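Local atomic coordinates of bifunctional endomannanase/endoglucanase (PDB entry 3W0K), a protein that hydrolyses internal beta-linkages of mannan and cellulose-type glucan chains, as a bifunctional endomannanase/endoglucanase of glycoside hydrolase family 5. Residues Glu71-Asn76 / Ser127-Phe132; Tyr198-Leu203 / Lys230-Asp235. One frame throughout, in Å; residues are numbered along the deposited sequence.

Contact 1 of 2, residues Glu71-Asn76 / Ser127-Phe132; sequences ECSARN and SKFLSF
F129 turns its benzyl group onto the last full turn of helix 62-74 and meets S73 there. The ring carbon F129 CD1 lies 3.4 Å from S73 OG, and the hydroxyl comes in obliquely to the ring. With CG anti to its own carbonyl carbon (chi1 -67°), the phenyl group swings away from the F129 carbonyl and leaves that oxygen available to a bridging water. S73 OG donates to this water at 2.7 Å, and the water in turn donates to F129 O over 2.9 Å. A small residue suits the serine position: its CB and backbone let the ring approach closely, while the short hydroxyl reaches the water beside it. Farther round the ring, N76 OD1 stands at the edge, near the ring plane, 4.2 Å from F129 CE1. N76 has a positive phi (57°), which asparagine tolerates better than most residues, and this turns the chain out of the helix. Behind this surface, R75 NH1 folds back along the helix and grips E71 twice. R75 NH1 lies 2.7 Å from E71 OE1 in a salt bridge that uses the anti lone pair of OE1, and it also meets the carbonyl O of E71 at the guanidinium edge. D29, on helix 25-33, takes R75 NE in a second salt bridge. With N76 N bonded to S73 O (3.1 Å) and N76 as the C-prime residue, the helix ends in a Schellman motif, packed at the surface of a beta/alpha barrel against the entry to strand 130-133, the neighbour of strand 78-83 that the helix leads into.

Contact 2 of 2, residues Tyr198-Leu203 / Lys230-Asp235; sequences YQPMAL and KVWNKD
W232 lays one face of its indole against P200, and these are the two residues with the most surface buried by the contact. P200 CB stands 3.7 Å from the centroid of the five-membered ring of W232 and only 14° off its normal, a CH-pi contact over the face. Proline suits the place because its compact, rigid ring can bring an aliphatic C-H close over the electron-rich indole. The pyrrolidine extends along the indole: P200 CD is 3.9 Å from W232 CE3, while CG leans toward W232 CB. The CA-CB bond of W232 is itself directed at the proline, which brings the indole across from its short strand. Q199 adds the third surface, its CB lying 3.8 Å from W232 CZ3 on the six-membered ring, in an oblique approach. The peptide bond between Q199 and P200 is cis, and it brings both side chains to the same indole. P200 is also the N-cap residue of helix 201-204, in the loop that follows barrel strand 192-197 of this TIM barrel, whereas W232 closes the two-stranded antiparallel sheet 225-227/230-232 just before helix 234-249. The polar end of Q199 is bent back at chi2 (-58°), and Q199 OE1 accepts the N-H of M201 N at 3.1 Å, with the donor 46° out of the carbonyl plane. Glutamine therefore offers its aliphatic stem to the indole and its amide oxygen to the first turn of the helix. W227, on the partner strand, meets the W232 ring at a slant and also touches Q199 and P200, while W273 of helix 267-284 packs on P200 and donates its NE1 hydrogen to Q199 O.

The two contacts sit on opposite sides of the centre of the chain, with their own centres 33 Å apart and their nearest atoms about 17 Å apart. Along the sequence contact 1 closes before contact 2 opens. Each belongs to a different part of the same barrel: contact 1 joins the C-terminal end of a surrounding helix to the start of strand 130-133, whereas contact 2 packs the loop after strand 192-197 against a small added hairpin. Y198, which opens segment 198-203 without touching 230-235, is hydrogen-bonded through OH to E258 OE1 near the end of strand 254-259, where family 5 enzymes typically carry their nucleophile; E258 is therefore probably that residue.

Contact 1 of 2, residues Glu71-Asn76 / Ser127-Phe132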
loop_
_atom_site.group_PDB
_atom_site.type_symbol
_atom_site.label_atom_id
_atom_site.label_comp_id
_atom_site.label_asym_id
_atom_site.label_seq_id
_atom_site.Cartn_x
_atom_site.Cartn_y
_atom_site.Cartn_z
ATOM N N GLU A 71 -8.593 17.760 -0.400
ATOM C CA GLU A 71 -7.415 18.252 0.301
ATOM C C GLU A 71 -6.104 17.814 -0.354
ATOM O O GLU A 71 -5.135 18.571 -0.373
ATOM C CB GLU A 71 -7.465 17.867 1.782
ATOM C CG GLU A 71 -8.670 18.451 2.538
ATOM C CD GLU A 71 -8.721 19.977 2.559
ATOM O OE1 GLU A 71 -7.694 20.638 2.293
ATOM O OE2 GLU A 71 -9.805 20.523 2.857
ATOM N N CYS A 72 -6.075 16.608 -0.916
ATOM C CA CYS A 72 -4.872 16.134 -1.595
ATOM C C CYS A 72 -4.669 16.933 -2.884
ATOM O O CYS A 72 -3.582 17.454 -3.137
ATOM C CB CYS A 72 -4.975 14.640 -1.917
ATOM S SG CYS A 72 -4.711 13.552 -0.499
ATOM N N SER A 73 -5.728 17.047 -3.683
ATOM C CA SER A 73 -5.661 17.779 -4.945
ATOM C C SER A 73 -5.262 19.243 -4.770
ATOM O O SER A 73 -4.493 19.779 -5.570
ATOM C CB SER A 73 -6.999 17.691 -5.690
ATOM O OG SER A 73 -7.216 16.382 -6.192
ATOM N N ALA A 74 -5.762 19.876 -3.713
ATOM C CA ALA A 74 -5.451 21.278 -3.443
ATOM C C ALA A 74 -3.956 21.500 -3.223
ATOM O O ALA A 74 -3.433 22.580 -3.505
ATOM C CB ALA A 74 -6.235 21.766 -2.235
ATOM N N ARG A 75 -3.274 20.460 -2.750
ATOM C CA ARG A 75 -1.841 20.518 -2.468
ATOM C C ARG A 75 -0.984 19.785 -3.503
ATOM O O ARG A 75 0.170 19.435 -3.231
ATOM C CB ARG A 75 -1.577 19.951 -1.072
ATOM C CG ARG A 75 -2.245 20.733 0.037
ATOM C CD ARG A 75 -2.267 19.950 1.335
ATOM N NE ARG A 75 -2.828 20.743 2.425
ATOM C CZ ARG A 75 -4.120 20.995 2.592
ATOM N NH1 ARG A 75 -5.014 20.508 1.742
ATOM N NH2 ARG A 75 -4.518 21.773 3.590
ATOM N N ASN A 76 -1.551 19.554 -4.686
ATOM C CA ASN A 76 -0.855 18.865 -5.774
ATOM C C ASN A 76 -0.349 17.483 -5.366
ATOM O O ASN A 76 0.766 17.083 -5.703
ATOM C CB ASN A 76 0.297 19.722 -6.314
ATOM C CG ASN A 76 -0.189 20.898 -7.144
ATOM O OD1 ASN A 76 -1.308 20.894 -7.651
ATOM N ND2 ASN A 76 0.666 21.904 -7.304
ATOM N N SER A 127 -6.625 11.309 -13.718
ATOM C CA SER A 127 -5.792 10.294 -13.088
ATOM C C SER A 127 -4.526 10.922 -12.520
ATOM O O SER A 127 -3.784 10.285 -11.778
ATOM C CB SER A 127 -5.454 9.178 -14.070
ATOM O OG SER A 127 -6.608 8.394 -14.305
ATOM N N LYS A 128 -4.279 12.176 -12.881
ATOM C CA LYS A 128 -3.132 12.897 -12.352
ATOM C C LYS A 128 -3.364 13.043 -10.845
ATOM O O LYS A 128 -2.425 12.985 -10.051
ATOM C CB LYS A 128 -3.042 14.281 -13.006
ATOM C CG LYS A 128 -1.935 15.168 -12.476
ATOM C CD LYS A 128 -1.830 16.435 -13.308
ATOM C CE LYS A 128 -0.783 17.379 -12.751
ATOM N NZ LYS A 128 -0.577 18.544 -13.657
ATOM N N PHE A 129 -4.638 13.133 -10.462
ATOM C CA PHE A 129 -5.022 13.311 -9.066
ATOM C C PHE A 129 -5.659 12.114 -8.361
ATOM O O PHE A 129 -5.716 12.089 -7.132
ATOM C CB PHE A 129 -5.965 14.513 -8.947
ATOM C CG PHE A 129 -5.310 15.827 -9.249
ATOM C CD1 PHE A 129 -4.571 16.482 -8.273
ATOM C CD2 PHE A 129 -5.422 16.406 -10.510
ATOM C CE1 PHE A 129 -3.948 17.699 -8.544
ATOM C CE2 PHE A 129 -4.801 17.624 -10.792
ATOM C CZ PHE A 129 -4.064 18.269 -9.806
ATOM N N LEU A 130 -6.130 11.124 -9.116
ATOM C CA LEU A 130 -6.792 9.981 -8.491
ATOM C C LEU A 130 -6.614 8.649 -9.206
ATOM O O LEU A 130 -6.792 8.553 -10.420
ATOM C CB LEU A 130 -8.294 10.279 -8.349
ATOM C CG LEU A 130 -9.221 9.189 -7.803
ATOM C CD1 LEU A 130 -8.921 8.905 -6.338
ATOM C CD2 LEU A 130 -10.661 9.647 -7.967
ATOM N N SER A 131 -6.265 7.621 -8.434
ATOM C CA SER A 131 -6.115 6.267 -8.959
ATOM C C SER A 131 -6.817 5.294 -8.011
ATOM O O SER A 131 -7.041 5.614 -6.839
ATOM C CB SER A 131 -4.638 5.886 -9.137
ATOM O OG SER A 131 -3.928 5.907 -7.913
ATOM N N PHE A 132 -7.187 4.128 -8.536
ATOM C CA PHE A 132 -7.877 3.093 -7.766
ATOM C C PHE A 132 -6.991 1.859 -7.607
ATOM O O PHE A 132 -6.622 1.237 -8.601
ATOM C CB PHE A 132 -9.158 2.646 -8.491
ATOM C CG PHE A 132 -10.247 3.691 -8.567
ATOM C CD1 PHE A 132 -10.190 4.865 -7.820
ATOM C CD2 PHE A 132 -11.355 3.472 -9.384
ATOM C CE1 PHE A 132 -11.223 5.804 -7.884
ATOM C CE2 PHE A 132 -12.391 4.403 -9.454
ATOM C CZ PHE A 132 -12.324 5.571 -8.703
HETATM O O HOH W 1 -5.733 14.306 -5.306
#

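Contact 2 of 2, residues Tyr198-Leu203 / Lys230-Asp235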
loop_
_atom_site.group_PDB
_atom_site.type_symbol
_atom_site.label_atom_id
_atom_site.label_comp_id
_atom_site.label_asym_id
_atom_site.label_seq_id
_atom_site.Cartn_x
_atom_site.Cartn_y
_atom_site.Cartn_z
ATOM N N TYR A 198 9.115 -4.664 2.191
ATOM C CA TYR A 198 9.120 -5.162 3.561
ATOM C C TYR A 198 10.082 -6.327 3.756
ATOM O O TYR A 198 10.161 -6.883 4.846
ATOM C CB TYR A 198 7.717 -5.613 3.974
ATOM C CG TYR A 198 6.703 -4.504 4.139
ATOM C CD1 TYR A 198 6.977 -3.391 4.936
ATOM C CD2 TYR A 198 5.440 -4.601 3.556
ATOM C CE1 TYR A 198 6.012 -2.408 5.154
ATOM C CE2 TYR A 198 4.470 -3.624 3.768
ATOM C CZ TYR A 198 4.762 -2.534 4.570
ATOM O OH TYR A 198 3.797 -1.584 4.818
ATOM N N GLN A 199 10.784 -6.718 2.698
ATOM C CA GLN A 199 11.725 -7.825 2.791
ATOM C C GLN A 199 13.132 -7.347 3.126
ATOM O O GLN A 199 13.605 -6.358 2.571
ATOM C CB GLN A 199 11.747 -8.629 1.490
ATOM C CG GLN A 199 10.419 -9.300 1.145
ATOM C CD GLN A 199 9.917 -10.258 2.225
ATOM O OE1 GLN A 199 10.660 -10.666 3.121
ATOM N NE2 GLN A 199 8.645 -10.620 2.135
ATOM N N PRO A 200 13.821 -8.054 4.036
ATOM C CA PRO A 200 13.343 -9.248 4.743
ATOM C C PRO A 200 12.395 -8.934 5.898
ATOM O O PRO A 200 12.654 -8.036 6.700
ATOM C CB PRO A 200 14.641 -9.879 5.246
ATOM C CG PRO A 200 15.490 -8.681 5.540
ATOM C CD PRO A 200 15.246 -7.803 4.336
ATOM N N MET A 201 11.302 -9.691 5.985
ATOM C CA MET A 201 10.316 -9.498 7.047
ATOM C C MET A 201 10.928 -9.651 8.437
ATOM O O MET A 201 10.460 -9.042 9.397
ATOM C CB MET A 201 9.153 -10.479 6.882
ATOM C CG MET A 201 8.251 -10.208 5.690
ATOM S SD MET A 201 7.226 -8.739 5.908
ATOM C CE MET A 201 5.869 -9.413 6.858
ATOM N N ALA A 202 11.980 -10.464 8.535
ATOM C CA ALA A 202 12.672 -10.696 9.800
ATOM C C ALA A 202 13.245 -9.401 10.365
ATOM O O ALA A 202 13.483 -9.289 11.569
ATOM C CB ALA A 202 13.782 -11.715 9.610
ATOM N N LEU A 203 13.466 -8.428 9.487
ATOM C CA LEU A 203 14.004 -7.136 9.888
ATOM C C LEU A 203 12.898 -6.091 10.020
ATOM O O LEU A 203 12.733 -5.483 11.076
ATOM C CB LEU A 203 15.062 -6.673 8.875
ATOM C CG LEU A 203 15.853 -5.382 9.125
ATOM C CD1 LEU A 203 17.168 -5.454 8.375
ATOM C CD2 LEU A 203 15.063 -4.153 8.692
ATOM N N LYS A 230 18.370 -18.317 4.195
ATOM C CA LYS A 230 18.833 -17.439 3.126
ATOM C C LYS A 230 19.473 -16.175 3.692
ATOM O O LYS A 230 18.994 -15.614 4.677
ATOM C CB LYS A 230 17.665 -17.069 2.206
ATOM C CG LYS A 230 18.022 -16.083 1.101
ATOM C CD LYS A 230 16.824 -15.778 0.213
ATOM C CE LYS A 230 16.467 -16.957 -0.677
ATOM N NZ LYS A 230 17.565 -17.272 -1.638
ATOM N N VAL A 231 20.567 -15.748 3.070
ATOM C CA VAL A 231 21.289 -14.547 3.488
ATOM C C VAL A 231 20.725 -13.324 2.769
ATOM O O VAL A 231 20.673 -13.289 1.539
ATOM C CB VAL A 231 22.800 -14.674 3.178
ATOM C CG1 VAL A 231 23.534 -13.399 3.572
ATOM C CG2 VAL A 231 23.384 -15.869 3.911
ATOM N N TRP A 232 20.297 -12.327 3.539
ATOM C CA TRP A 232 19.731 -11.112 2.965
ATOM C C TRP A 232 20.669 -9.912 2.935
ATOM O O TRP A 232 21.201 -9.488 3.959
ATOM C CB TRP A 232 18.427 -10.732 3.674
ATOM C CG TRP A 232 17.269 -11.595 3.279
ATOM C CD1 TRP A 232 16.939 -12.812 3.799
ATOM C CD2 TRP A 232 16.296 -11.313 2.265
ATOM N NE1 TRP A 232 15.822 -13.309 3.170
ATOM C CE2 TRP A 232 15.407 -12.411 2.224
ATOM C CE3 TRP A 232 16.091 -10.241 1.384
ATOM C CZ2 TRP A 232 14.327 -12.469 1.335
ATOM C CZ3 TRP A 232 15.019 -10.299 0.499
ATOM C CH2 TRP A 232 14.151 -11.408 0.483
ATOM N N ASN A 233 20.855 -9.382 1.733
ATOM C CA ASN A 233 21.688 -8.209 1.481
ATOM C C ASN A 233 21.150 -7.540 0.219
ATOM O O ASN A 233 20.105 -7.948 -0.296
ATOM C CB ASN A 233 23.168 -8.597 1.326
ATOM C CG ASN A 233 23.385 -9.736 0.346
ATOM O OD1 ASN A 233 22.826 -9.750 -0.749
ATOM N ND2 ASN A 233 24.224 -10.692 0.733
ATOM N N LYS A 234 21.850 -6.530 -0.291
ATOM C CA LYS A 234 21.379 -5.833 -1.486
ATOM C C LYS A 234 21.231 -6.756 -2.698
ATOM O O LYS A 234 20.294 -6.604 -3.484
ATOM C CB LYS A 234 22.283 -4.645 -1.819
ATOM C CG LYS A 234 21.663 -3.675 -2.816
ATOM C CD LYS A 234 22.524 -2.439 -2.999
ATOM C CE LYS A 234 21.901 -1.485 -3.998
ATOM N NZ LYS A 234 22.707 -0.245 -4.157
ATOM N N ASP A 235 22.138 -7.721 -2.839
ATOM C CA ASP A 235 22.075 -8.667 -3.952
ATOM C C ASP A 235 20.821 -9.531 -3.850
ATOM O O ASP A 235 20.197 -9.853 -4.863
ATOM C CB ASP A 235 23.320 -9.564 -3.986
ATOM C CG ASP A 235 24.547 -8.854 -4.538
ATOM O OD1 ASP A 235 24.400 -7.813 -5.213
ATOM O OD2 ASP A 235 25.670 -9.355 -4.312
#